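Local atomic coordinates of phosphate-binding protein (Xanthomonas axonopodis pv. citri, PDB entry 5UB4), a protein that probably binds phosphate or a related oxyanion such as a phosphonate in the periplasm, as a substrate-binding protein of an ABC transporter. Residues A[85-90]-A[209-214]; A[67-72]-A[122-127]; A[22-27]-A[230-235]. All coordinates share one frame; numbering follows the deposited sequence. Where two conformers were deposited one is given.

Interaction 1 of 3, residues A[85-90]-A[209-214]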
ATOM      1  N   THR A  85       2.693  -7.488  -9.112  1.00 19.65           N
ATOM      2  CA  THR A  85       3.825  -7.839  -8.262  1.00 21.04           C
ATOM      3  C   THR A  85       3.324  -8.758  -7.170  1.00 20.95           C
ATOM      4  O   THR A  85       2.255  -8.523  -6.575  1.00 20.96           O
ATOM      5  CB  THR A  85       4.491  -6.562  -7.667  1.00 23.01           C
ATOM      6  OG1 THR A  85       4.894  -5.691  -8.735  1.00 23.98           O
ATOM      7  CG2 THR A  85       5.672  -6.842  -6.819  1.00 24.34           C
ATOM      8  N   GLU A  86       4.115  -9.797  -6.904  1.00 18.90           N
ATOM      9  CA  GLU A  86       3.815 -10.769  -5.864  1.00 21.00           C
ATOM     10  C   GLU A  86       4.830 -10.539  -4.785  1.00 20.52           C
ATOM     11  O   GLU A  86       6.033 -10.490  -5.101  1.00 22.92           O
ATOM     12  CB  GLU A  86       3.967 -12.180  -6.461  1.00 23.70           C
ATOM     13  CG  GLU A  86       3.667 -13.305  -5.500  1.00 25.42           C
ATOM     14  CD  GLU A  86       4.068 -14.634  -6.094  1.00 29.56           C
ATOM     15  OE1 GLU A  86       3.339 -15.083  -7.018  1.00 26.15           O
ATOM     16  OE2 GLU A  86       5.109 -15.195  -5.635  1.00 25.70           O
ATOM     17  N   ARG A  87       4.382 -10.375  -3.541  1.00 19.58           N
ATOM     18  CA  ARG A  87       5.280 -10.235  -2.383  1.00 21.21           C
ATOM     19  C   ARG A  87       5.042 -11.323  -1.296  1.00 22.49           C
ATOM     20  O   ARG A  87       3.917 -11.732  -1.040  1.00 25.04           O
ATOM     21  CB  ARG A  87       5.094  -8.849  -1.771  1.00 21.92           C
ATOM     22  CG  ARG A  87       5.585  -7.626  -2.609  1.00 20.82           C
ATOM     23  CD  ARG A  87       5.157  -6.331  -1.972  1.00 22.98           C
ATOM     24  NE  ARG A  87       5.506  -5.143  -2.775  1.00 24.98           N
ATOM     25  CZ  ARG A  87       5.183  -3.892  -2.443  1.00 25.90           C
ATOM     26  NH1 ARG A  87       4.531  -3.625  -1.305  1.00 25.16           N
ATOM     27  NH2 ARG A  87       5.518  -2.886  -3.245  1.00 25.57           N
ATOM     28  N   GLY A  88       6.103 -11.800  -0.660  1.00 24.00           N
ATOM     29  CA  GLY A  88       5.986 -12.902   0.313  1.00 25.83           C
ATOM     30  C   GLY A  88       5.271 -14.125  -0.240  1.00 26.31           C
ATOM     31  O   GLY A  88       4.584 -14.786   0.509  1.00 30.06           O
ATOM     32  N   GLY A  89       5.342 -14.368  -1.554  1.00 24.35           N
ATOM     33  CA  GLY A  89       4.628 -15.489  -2.169  1.00 26.26           C
ATOM     34  C   GLY A  89       3.129 -15.352  -2.342  1.00 28.97           C
ATOM     35  O   GLY A  89       2.452 -16.322  -2.657  1.00 27.11           O
ATOM     36  N   LEU A  90       2.603 -14.130  -2.211  1.00 27.90           N
ATOM     37  CA  LEU A  90       1.174 -13.919  -2.252  1.00 25.82           C
ATOM     38  C   LEU A  90       0.863 -12.891  -3.298  1.00 23.65           C
ATOM     39  O   LEU A  90       1.441 -11.787  -3.319  1.00 21.20           O
ATOM     40  CB  LEU A  90       0.698 -13.392  -0.884  1.00 26.44           C
ATOM     41  CG  LEU A  90       0.897 -14.332   0.291  1.00 27.67           C
ATOM     42  CD1 LEU A  90       0.504 -13.620   1.576  1.00 28.60           C
ATOM     43  CD2 LEU A  90       0.143 -15.669   0.118  1.00 28.86           C
ATOM     44  N   VAL A 209      -7.731  -7.870  -2.785  1.00 20.03           N
ATOM     45  CA  VAL A 209      -7.296  -7.138  -3.964  1.00 18.32           C
ATOM     46  C   VAL A 209      -5.871  -7.640  -4.285  1.00 20.14           C
ATOM     47  O   VAL A 209      -5.205  -8.237  -3.417  1.00 17.37           O
ATOM     48  CB  VAL A 209      -7.356  -5.596  -3.763  1.00 19.15           C
ATOM     49  CG1 VAL A 209      -8.778  -5.111  -3.473  1.00 19.86           C
ATOM     50  CG2 VAL A 209      -6.381  -5.161  -2.671  1.00 20.27           C
ATOM     51  N   PRO A 210      -5.383  -7.384  -5.524  1.00 20.42           N
ATOM     52  CA  PRO A 210      -3.991  -7.702  -5.792  1.00 23.24           C
ATOM     53  C   PRO A 210      -3.079  -6.896  -4.875  1.00 24.06           C
ATOM     54  O   PRO A 210      -3.363  -5.727  -4.586  1.00 24.48           O
ATOM     55  CB  PRO A 210      -3.785  -7.311  -7.271  1.00 22.07           C
ATOM     56  CG  PRO A 210      -5.154  -7.093  -7.814  1.00 23.78           C
ATOM     57  CD  PRO A 210      -5.995  -6.644  -6.642  1.00 23.97           C
ATOM     58  N   ARG A 211      -2.019  -7.542  -4.430  1.00 23.94           N
ATOM     59  CA  ARG A 211      -1.172  -7.036  -3.367  1.00 28.12           C
ATOM     60  C   ARG A 211      -0.366  -5.790  -3.764  1.00 25.71           C
ATOM     61  O   ARG A 211      -0.293  -4.826  -3.028  1.00 25.56           O
ATOM     62  CB  ARG A 211      -0.244  -8.166  -2.923  1.00 33.59           C
ATOM     63  CG  ARG A 211       0.952  -7.733  -2.140  1.00 37.54           C
ATOM     64  CD  ARG A 211       0.662  -7.463  -0.676  1.00 37.77           C
ATOM     65  NE  ARG A 211       1.185  -8.651  -0.045  1.00 34.30           N
ATOM     66  CZ  ARG A 211       2.113  -8.721   0.884  1.00 29.59           C
ATOM     67  NH1 ARG A 211       2.631  -7.637   1.440  1.00 32.99           N
ATOM     68  NH2 ARG A 211       2.515  -9.944   1.275  1.00 31.19           N
ATOM     69  N   ALA A 212       0.261  -5.817  -4.926  1.00 22.71           N
ATOM     70  CA  ALA A 212       1.152  -4.702  -5.346  1.00 22.94           C
ATOM     71  C   ALA A 212       1.298  -4.676  -6.854  1.00 20.99           C
ATOM     72  O   ALA A 212       0.909  -5.643  -7.553  1.00 17.61           O
ATOM     73  CB  ALA A 212       2.522  -4.818  -4.641  1.00 21.07           C
ATOM     74  N   VAL A 213       1.820  -3.549  -7.326  1.00 19.99           N
ATOM     75  CA  VAL A 213       1.975  -3.265  -8.730  1.00 20.07           C
ATOM     76  C   VAL A 213       3.189  -2.364  -8.952  1.00 21.65           C
ATOM     77  O   VAL A 213       3.483  -1.478  -8.114  1.00 19.75           O
ATOM     78  CB  VAL A 213       0.670  -2.614  -9.291  1.00 21.36           C
ATOM     79  CG1 VAL A 213       0.386  -1.306  -8.601  1.00 22.24           C
ATOM     80  CG2 VAL A 213       0.707  -2.437 -10.801  1.00 19.88           C
ATOM     81  N   GLU A 214       3.900  -2.583 -10.073  1.00 20.93           N
ATOM     82  CA  GLU A 214       4.989  -1.696 -10.516  1.00 21.26           C
ATOM     83  C   GLU A 214       4.325  -0.658 -11.380  1.00 22.37           C
ATOM     84  O   GLU A 214       3.587  -1.010 -12.352  1.00 20.43           O
ATOM     85  CB  GLU A 214       6.044  -2.464 -11.342  1.00 21.52           C
ATOM     86  CG  GLU A 214       6.622  -3.656 -10.568  1.00 21.37           C
ATOM     87  CD  GLU A 214       7.082  -3.201  -9.191  1.00 24.37           C
ATOM     88  OE1 GLU A 214       7.966  -2.266  -9.137  1.00 22.81           O
ATOM     89  OE2 GLU A 214       6.487  -3.683  -8.172  1.00 24.48           O
TER
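Glu214 OE2 takes two hydrogen bonds: Thr85 OG1 donates to it across the contact at 2.6 Å, and Ser64 OG supplies the second. The setting is the antiparallel pairing of strands 79-87 and 209-217 in a periplasmic-binding-protein fold, close to where strand 79-87 runs into the type I' turn from Arg87 to Leu90. Thr85 meets the lone pair of OE2 that points away from the other carboxylate oxygen, while OE1 is held by Trp62 NE1, so both oxygens of this buried acid have partners. The Glu214 chain bends at chi2 (-51°), which folds the carboxylate back toward Thr85. On the backbone, Thr85 N bonds Ala212 O at 3.0 Å. Farther along, the two arginines lie against apolar atoms. Arg87 reaches out extended, its guanidinium laid flat over Ala212 CB, which stands 3.5 Å above the plane, and its NH2 bonded to Ser64 OG; Phe249 adds a cation-pi contact. Arg211, bent at chi2 and chi3, instead turns a face of its guanidinium to Arg87 CB, and its NH2 comes 4.2 Å from Leu90 CD1.

Interaction 2 of 3, residues A[67-72]-A[122-127]. With PO4 (phosphate ion), chain D.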
ATOM      1  N   THR A  67      -1.715  -1.712  -4.201  1.00 19.73           N
ATOM      2  CA  THR A  67      -2.536  -1.357  -5.319  1.00 19.64           C
ATOM      3  C   THR A  67      -3.437  -0.155  -5.083  1.00 18.20           C
ATOM      4  O   THR A  67      -3.721   0.563  -6.032  1.00 19.01           O
ATOM      5  CB  THR A  67      -3.364  -2.551  -5.781  1.00 21.01           C
ATOM      6  OG1 THR A  67      -3.989  -3.155  -4.641  1.00 20.84           O
ATOM      7  CG2 THR A  67      -2.451  -3.520  -6.473  1.00 21.58           C
ATOM      8  N   GLY A  68      -3.839   0.104  -3.851  1.00 17.32           N
ATOM      9  CA  GLY A  68      -4.665   1.307  -3.553  1.00 17.63           C
ATOM     10  C   GLY A  68      -3.852   2.580  -3.754  1.00 18.39           C
ATOM     11  O   GLY A  68      -4.258   3.500  -4.472  1.00 17.23           O
ATOM     12  N   ALA A  69      -2.677   2.639  -3.128  1.00 18.99           N
ATOM     13  CA  ALA A  69      -1.762   3.764  -3.361  1.00 18.72           C
ATOM     14  C   ALA A  69      -1.463   3.970  -4.825  1.00 19.03           C
ATOM     15  O   ALA A  69      -1.336   5.104  -5.286  1.00 20.86           O
ATOM     16  CB  ALA A  69      -0.476   3.530  -2.611  1.00 18.96           C
ATOM     17  N   ALA A  70      -1.298   2.865  -5.552  1.00 18.79           N
ATOM     18  CA  ALA A  70      -0.983   2.901  -6.968  1.00 19.91           C
ATOM     19  C   ALA A  70      -2.142   3.542  -7.738  1.00 21.41           C
ATOM     20  O   ALA A  70      -1.910   4.363  -8.659  1.00 20.21           O
ATOM     21  CB  ALA A  70      -0.674   1.484  -7.457  1.00 19.94           C
ATOM     22  N   MET A  71      -3.388   3.239  -7.321  1.00 20.00           N
ATOM     23  CA  MET A  71      -4.527   3.890  -7.964  1.00 21.23           C
ATOM     24  C   MET A  71      -4.648   5.376  -7.653  1.00 19.76           C
ATOM     25  O   MET A  71      -5.094   6.139  -8.490  1.00 20.04           O
ATOM     26  CB  MET A  71      -5.827   3.125  -7.742  1.00 20.67           C
ATOM     27  CG  MET A  71      -5.796   1.716  -8.376  1.00 19.99           C
ATOM     28  SD  MET A  71      -5.527   1.604 -10.149  1.00 22.23           S
ATOM     29  CE  MET A  71      -3.741   1.333 -10.267  1.00 21.85           C
ATOM     30  N   LEU A  72      -4.205   5.790  -6.479  1.00 19.70           N
ATOM     31  CA  LEU A  72      -4.129   7.214  -6.161  1.00 19.96           C
ATOM     32  C   LEU A  72      -3.239   7.916  -7.166  1.00 21.27           C
ATOM     33  O   LEU A  72      -3.550   9.012  -7.663  1.00 19.35           O
ATOM     34  CB  LEU A  72      -3.575   7.409  -4.740  1.00 19.63           C
ATOM     35  CG  LEU A  72      -4.438   6.967  -3.548  1.00 21.02           C
ATOM     36  CD1 LEU A  72      -3.732   7.164  -2.194  1.00 21.34           C
ATOM     37  CD2 LEU A  72      -5.719   7.771  -3.560  1.00 20.37           C
ATOM     38  N   SER A 122      -2.316   7.312   2.367  1.00 23.72           N
ATOM     39  CA  SER A 122      -1.705   6.563   1.286  1.00 24.04           C
ATOM     40  C   SER A 122      -1.715   5.027   1.513  1.00 23.84           C
ATOM     41  O   SER A 122      -1.219   4.269   0.649  1.00 22.89           O
ATOM     42  CB  SER A 122      -0.278   7.097   1.039  1.00 25.58           C
ATOM     43  OG  SER A 122      -0.230   8.539   0.894  1.00 26.07           O
ATOM     44  N   SER A 123      -2.284   4.555   2.616  1.00 20.07           N
ATOM     45  CA  SER A 123      -2.257   3.116   2.920  1.00 19.79           C
ATOM     46  C   SER A 123      -3.421   2.408   2.225  1.00 19.89           C
ATOM     47  O   SER A 123      -4.565   2.808   2.331  1.00 19.45           O
ATOM     48  CB  SER A 123      -2.295   2.864   4.423  1.00 20.41           C
ATOM     49  OG  SER A 123      -2.391   1.494   4.699  1.00 22.03           O
ATOM     50  N   THR A 124      -3.130   1.318   1.530  1.00 19.84           N
ATOM     51  CA  THR A 124      -4.179   0.456   0.959  1.00 17.78           C
ATOM     52  C   THR A 124      -4.993  -0.271   2.022  1.00 18.02           C
ATOM     53  O   THR A 124      -6.186  -0.059   2.133  1.00 18.75           O
ATOM     54  CB  THR A 124      -3.593  -0.542  -0.052  1.00 16.12           C
ATOM     55  OG1 THR A 124      -2.979   0.182  -1.125  1.00 16.76           O
ATOM     56  CG2 THR A 124      -4.663  -1.401  -0.613  1.00 15.83           C
ATOM     57  N   SER A 125      -4.329  -1.173   2.745  1.00 18.28           N
ATOM     58  CA  SER A 125      -4.932  -2.013   3.738  1.00 18.86           C
ATOM     59  C   SER A 125      -5.292  -1.328   5.048  1.00 19.49           C
ATOM     60  O   SER A 125      -6.126  -1.825   5.801  1.00 18.82           O
ATOM     61  CB  SER A 125      -3.984  -3.215   4.024  1.00 19.43           C
ATOM     62  OG  SER A 125      -2.768  -2.790   4.591  1.00 20.06           O
ATOM     63  N   GLY A 126      -4.653  -0.203   5.330  1.00 20.06           N
ATOM     64  CA  GLY A 126      -4.868   0.505   6.584  1.00 21.15           C
ATOM     65  C   GLY A 126      -5.619   1.788   6.448  1.00 19.82           C
ATOM     66  O   GLY A 126      -5.727   2.528   7.430  1.00 19.83           O
ATOM     67  N   TYR A 127      -6.079   2.106   5.236  1.00 18.40           N
ATOM     68  CA  TYR A 127      -6.929   3.296   5.049  1.00 17.79           C
ATOM     69  C   TYR A 127      -7.968   3.166   3.947  1.00 17.38           C
ATOM     70  O   TYR A 127      -9.173   3.246   4.216  1.00 17.14           O
ATOM     71  CB  TYR A 127      -6.072   4.569   4.848  1.00 18.90           C
ATOM     72  CG  TYR A 127      -6.857   5.805   4.600  1.00 19.42           C
ATOM     73  CD1 TYR A 127      -7.569   6.403   5.620  1.00 23.63           C
ATOM     74  CD2 TYR A 127      -6.951   6.352   3.322  1.00 20.29           C
ATOM     75  CE1 TYR A 127      -8.335   7.544   5.384  1.00 24.88           C
ATOM     76  CE2 TYR A 127      -7.688   7.481   3.066  1.00 22.19           C
ATOM     77  CZ  TYR A 127      -8.383   8.070   4.082  1.00 27.19           C
ATOM     78  OH  TYR A 127      -9.106   9.187   3.815  1.00 33.99           O
TER
HETATM   79  P   PO4 D 402      -0.397  -0.844   2.733  1.00 27.25           P
HETATM   80  O1  PO4 D 402      -0.479   0.105   1.565  1.00 24.71           O
HETATM   81  O2  PO4 D 402       0.902  -1.628   2.780  1.00 26.57           O
HETATM   82  O3  PO4 D 402      -1.515  -1.812   2.633  1.00 20.05           O
HETATM   83  O4  PO4 D 402      -0.453   0.052   4.039  1.00 25.05           O
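Hydrogen bonds carry the middle of the contact, where Thr124 OG1 meets the first turn of helix 67-75. Ala69 N donates to Thr124 OG1 at 3.2 Å with an N-H...O angle of 150°. The bond from Gly68 N to Thr124 OG1, at 2.9 Å, is bent to 123° and weak. The hydroxyl of Thr66 is a further partner, so one side-chain oxygen ties the start of one helix to the start of the other. Thr124 holds OG1 anti to its carbonyl carbon (chi1 -61°), which turns the oxygen toward Gly68, whose CA lies 3.2 Å from it with no side chain in the way.

Van der Waals contacts flank these bonds. The Ala69 methyl, CB, lies 3.4 Å from the carbonyl oxygen Ser122 O, and Leu72 sets CD1 against Ser122 CA, while Val272 of helix 259-277 also packs on Leu72.

Anion binding forms the third group. Thr124 N and Ser125 N give nearly straight bonds to PO4 O1 and O3, with Ser125 OG also on O3 at 2.5 Å. Ser123 OG donates to O4 and, as the N-cap, accepts from Gly126 N; this capping bond fixes the hydroxyl that faces the anion. Thr66 OG1 and Lys164 NZ complete the cradle. The helix start directs its amides at the anion and would probably help to stabilise its charge. Although this phosphate probably came from the crystallisation liquor, such an anion held at a helix N-terminus by amides and hydroxyls is typical of the ligand site of phosphate- and phosphonate-binding periplasmic proteins.

Interaction 3 of 3, residues A[22-27]-A[230-235]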
ATOM      1  N   LYS A  22      17.826   0.225  -3.451  0.50 25.00           N
ATOM      2  CA  LYS A  22      19.127   0.381  -4.120  0.50 26.24           C
ATOM      3  C   LYS A  22      19.627  -0.915  -4.751  0.50 25.97           C
ATOM      4  O   LYS A  22      20.104  -0.873  -5.885  0.50 25.78           O
ATOM      5  CB  LYS A  22      20.185   1.009  -3.194  0.50 27.41           C
ATOM      6  CG  LYS A  22      21.534   1.349  -3.868  0.50 29.15           C
ATOM      7  CD  LYS A  22      21.341   2.314  -5.045  0.50 29.70           C
ATOM      8  CE  LYS A  22      22.607   3.054  -5.482  0.50 30.27           C
ATOM      9  NZ  LYS A  22      22.359   3.969  -6.644  0.50 30.45           N
ATOM     10  N   PRO A  23      19.523  -2.059  -4.048  1.00 25.83           N
ATOM     11  CA  PRO A  23      19.987  -3.296  -4.695  1.00 25.77           C
ATOM     12  C   PRO A  23      19.248  -3.619  -6.000  1.00 26.30           C
ATOM     13  O   PRO A  23      19.900  -3.910  -6.995  1.00 25.29           O
ATOM     14  CB  PRO A  23      19.710  -4.373  -3.624  1.00 25.33           C
ATOM     15  CG  PRO A  23      19.771  -3.656  -2.337  1.00 24.09           C
ATOM     16  CD  PRO A  23      19.183  -2.310  -2.623  1.00 26.96           C
ATOM     17  N   LEU A  24      17.912  -3.522  -6.045  1.00 24.37           N
ATOM     18  CA  LEU A  24      17.253  -3.875  -7.330  1.00 22.83           C
ATOM     19  C   LEU A  24      17.585  -2.833  -8.391  1.00 21.97           C
ATOM     20  O   LEU A  24      17.751  -3.176  -9.550  1.00 19.85           O
ATOM     21  CB  LEU A  24      15.767  -4.054  -7.180  1.00 24.33           C
ATOM     22  CG  LEU A  24      14.991  -4.478  -8.445  1.00 25.54           C
ATOM     23  CD1 LEU A  24      15.473  -5.815  -8.975  1.00 26.73           C
ATOM     24  CD2 LEU A  24      13.482  -4.540  -8.168  1.00 25.58           C
ATOM     25  N   LEU A  25      17.708  -1.563  -7.993  1.00 21.40           N
ATOM     26  CA  LEU A  25      18.123  -0.519  -8.918  1.00 23.30           C
ATOM     27  C   LEU A  25      19.516  -0.804  -9.475  1.00 23.59           C
ATOM     28  O   LEU A  25      19.754  -0.608 -10.653  1.00 23.89           O
ATOM     29  CB  LEU A  25      18.140   0.850  -8.256  1.00 22.40           C
ATOM     30  CG  LEU A  25      18.463   2.021  -9.164  1.00 22.58           C
ATOM     31  CD1 LEU A  25      17.332   2.289 -10.112  1.00 22.98           C
ATOM     32  CD2 LEU A  25      18.809   3.256  -8.334  1.00 27.38           C
ATOM     33  N   ASP A  26      20.428  -1.275  -8.632  1.00 25.62           N
ATOM     34  CA  ASP A  26      21.805  -1.620  -9.068  1.00 26.37           C
ATOM     35  C   ASP A  26      21.770  -2.788 -10.023  1.00 26.76           C
ATOM     36  O   ASP A  26      22.532  -2.804 -10.992  1.00 28.73           O
ATOM     37  CB  ASP A  26      22.748  -1.889  -7.892  1.00 27.08           C
ATOM     38  CG  ASP A  26      23.159  -0.600  -7.167  1.00 29.60           C
ATOM     39  OD1 ASP A  26      22.880   0.515  -7.651  1.00 31.38           O
ATOM     40  OD2 ASP A  26      23.689  -0.684  -6.046  1.00 34.03           O
ATOM     41  N   TYR A  27      20.848  -3.719  -9.818  1.00 27.03           N
ATOM     42  CA  TYR A  27      20.646  -4.839 -10.787  1.00 27.46           C
ATOM     43  C   TYR A  27      20.056  -4.371 -12.136  1.00 28.17           C
ATOM     44  O   TYR A  27      20.492  -4.792 -13.262  1.00 31.26           O
ATOM     45  CB  TYR A  27      19.733  -5.900 -10.150  1.00 27.95           C
ATOM     46  CG  TYR A  27      19.367  -7.010 -11.075  1.00 27.38           C
ATOM     47  CD1 TYR A  27      20.171  -8.130 -11.193  1.00 25.21           C
ATOM     48  CD2 TYR A  27      18.192  -6.950 -11.866  1.00 27.34           C
ATOM     49  CE1 TYR A  27      19.831  -9.156 -12.045  1.00 23.46           C
ATOM     50  CE2 TYR A  27      17.869  -7.981 -12.748  1.00 25.61           C
ATOM     51  CZ  TYR A  27      18.686  -9.091 -12.808  1.00 26.18           C
ATOM     52  OH  TYR A  27      18.368 -10.140 -13.657  1.00 27.16           O
ATOM     53  N   VAL A 230      10.765  -6.135 -19.413  1.00 24.35           N
ATOM     54  CA  VAL A 230      11.456  -7.366 -19.750  1.00 24.36           C
ATOM     55  C   VAL A 230      12.479  -7.660 -18.677  1.00 26.29           C
ATOM     56  O   VAL A 230      12.576  -8.830 -18.197  1.00 25.71           O
ATOM     57  CB  VAL A 230      12.139  -7.299 -21.122  1.00 28.34           C
ATOM     58  CG1 VAL A 230      12.955  -8.567 -21.374  1.00 29.48           C
ATOM     59  CG2 VAL A 230      11.115  -7.061 -22.242  1.00 28.17           C
ATOM     60  N   VAL A 231      13.223  -6.634 -18.256  1.00 23.03           N
ATOM     61  CA  VAL A 231      14.234  -6.855 -17.181  1.00 22.65           C
ATOM     62  C   VAL A 231      13.599  -7.415 -15.911  1.00 24.98           C
ATOM     63  O   VAL A 231      14.094  -8.391 -15.312  1.00 27.85           O
ATOM     64  CB  VAL A 231      15.056  -5.569 -16.889  1.00 21.88           C
ATOM     65  CG1 VAL A 231      16.028  -5.753 -15.745  1.00 22.68           C
ATOM     66  CG2 VAL A 231      15.854  -5.149 -18.127  1.00 24.02           C
ATOM     67  N   LEU A 232      12.485  -6.809 -15.476  1.00 24.46           N
ATOM     68  CA  LEU A 232      11.888  -7.220 -14.213  1.00 22.53           C
ATOM     69  C   LEU A 232      11.261  -8.625 -14.350  1.00 22.25           C
ATOM     70  O   LEU A 232      11.382  -9.424 -13.446  1.00 20.68           O
ATOM     71  CB  LEU A 232      10.836  -6.193 -13.757  1.00 21.74           C
ATOM     72  CG  LEU A 232      11.404  -4.801 -13.372  1.00 21.56           C
ATOM     73  CD1 LEU A 232      10.294  -3.831 -13.062  1.00 21.27           C
ATOM     74  CD2 LEU A 232      12.334  -4.936 -12.174  1.00 22.20           C
ATOM     75  N   LEU A 233      10.609  -8.891 -15.467  1.00 21.94           N
ATOM     76  CA  LEU A 233      10.047 -10.229 -15.739  1.00 25.85           C
ATOM     77  C   LEU A 233      11.110 -11.318 -15.657  1.00 29.51           C
ATOM     78  O   LEU A 233      10.837 -12.371 -15.100  1.00 34.09           O
ATOM     79  CB  LEU A 233       9.343 -10.305 -17.081  1.00 24.95           C
ATOM     80  CG  LEU A 233       7.927  -9.735 -17.265  1.00 27.40           C
ATOM     81  CD1 LEU A 233       7.627  -9.599 -18.758  1.00 27.71           C
ATOM     82  CD2 LEU A 233       6.824 -10.549 -16.572  1.00 27.79           C
ATOM     83  N   GLN A 234      12.321 -11.074 -16.164  1.00 30.04           N
ATOM     84  CA  GLN A 234      13.382 -12.085 -16.046  1.00 33.41           C
ATOM     85  C   GLN A 234      14.187 -12.088 -14.725  1.00 30.64           C
ATOM     86  O   GLN A 234      14.979 -12.982 -14.490  1.00 28.73           O
ATOM     87  CB  GLN A 234      14.304 -11.983 -17.265  1.00 36.93           C
ATOM     88  CG  GLN A 234      15.243 -10.785 -17.246  1.00 43.21           C
ATOM     89  CD  GLN A 234      16.694 -11.114 -16.957  1.00 52.09           C
ATOM     90  OE1 GLN A 234      17.023 -12.080 -16.270  1.00 58.07           O
ATOM     91  NE2 GLN A 234      17.587 -10.283 -17.483  1.00 68.05           N
ATOM     92  N   ALA A 235      14.025 -11.085 -13.873  1.00 30.34           N
ATOM     93  CA  ALA A 235      14.773 -11.019 -12.635  1.00 30.86           C
ATOM     94  C   ALA A 235      14.413 -12.117 -11.657  1.00 30.42           C
ATOM     95  O   ALA A 235      15.280 -12.602 -10.954  1.00 29.45           O
ATOM     96  CB  ALA A 235      14.532  -9.677 -11.966  1.00 33.42           C
TER
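Tyr27 reaches helix 222-235 with one corner of its ring: CE2 lies 3.8 Å from Ala235 CB and 4.2 Å from Val231 CG1, two methyls one helical turn apart that approach the ring obliquely. The Tyr27 and Val231 side chains run antiparallel past one another. A second apolar touch joins the leucines, Leu24 CD2 meeting Leu232 CD2 at 4.2 Å, with the two side chains set roughly perpendicular. At the far end of the ring, Tyr27 OH comes within 3.5 Å of Gln234 OE1, the ring and amide planes being 68° apart; the hydrogen bond of this hydroxyl goes to Asp238 OD2.

Both residues of helix 14-28 place CG anti to the backbone N (chi1 175° in Tyr27), which carries their side chains outward to the other helix. The reach is needed, since the short helical axes come no closer than 11.9 Å and run at 113° to each other. Bonds from Tyr27 N to Pro23 O and from Gln234 N to Val230 O keep the presenting turns helical.

In the next shell, Arg31 makes a cation-pi contact with Tyr27, and Ala241 packs on both the tyrosine and Ala235. Trp62 of strand 62-66 touches Leu24 and Leu232 alike, while Leu82 and Leu83 of strand 79-87 lie against Leu232. Far from the bound phosphate, this is helix-on-helix packing against the strands of an alpha/beta lobe, as found in the periplasmic-binding-protein fold.

Overall arrangement
Interactions 1 and 2 adjoin, their centres 13 Å apart: Thr67 OG1 probably hydrogen-bonds Pro210 O at 2.6 Å, and the side chains of Ala70 and Val213 touch. Helix 67-75 and strand 79-87 are consecutive elements, so a short run of chain links segment 67-72 of interaction 2 to segment 85-90 of interaction 1. Interaction 2 holds the phosphate itself, while the side chain of Arg87 in interaction 1 comes to about 6 Å from it. Interaction 3 is more remote, its centre 16 Å from that of interaction 1 and 24 Å from that of interaction 2. It is still connected to interaction 1 through the chain, because strand 209-217 is followed by helix 222-235, and Trp62 touches residues of both.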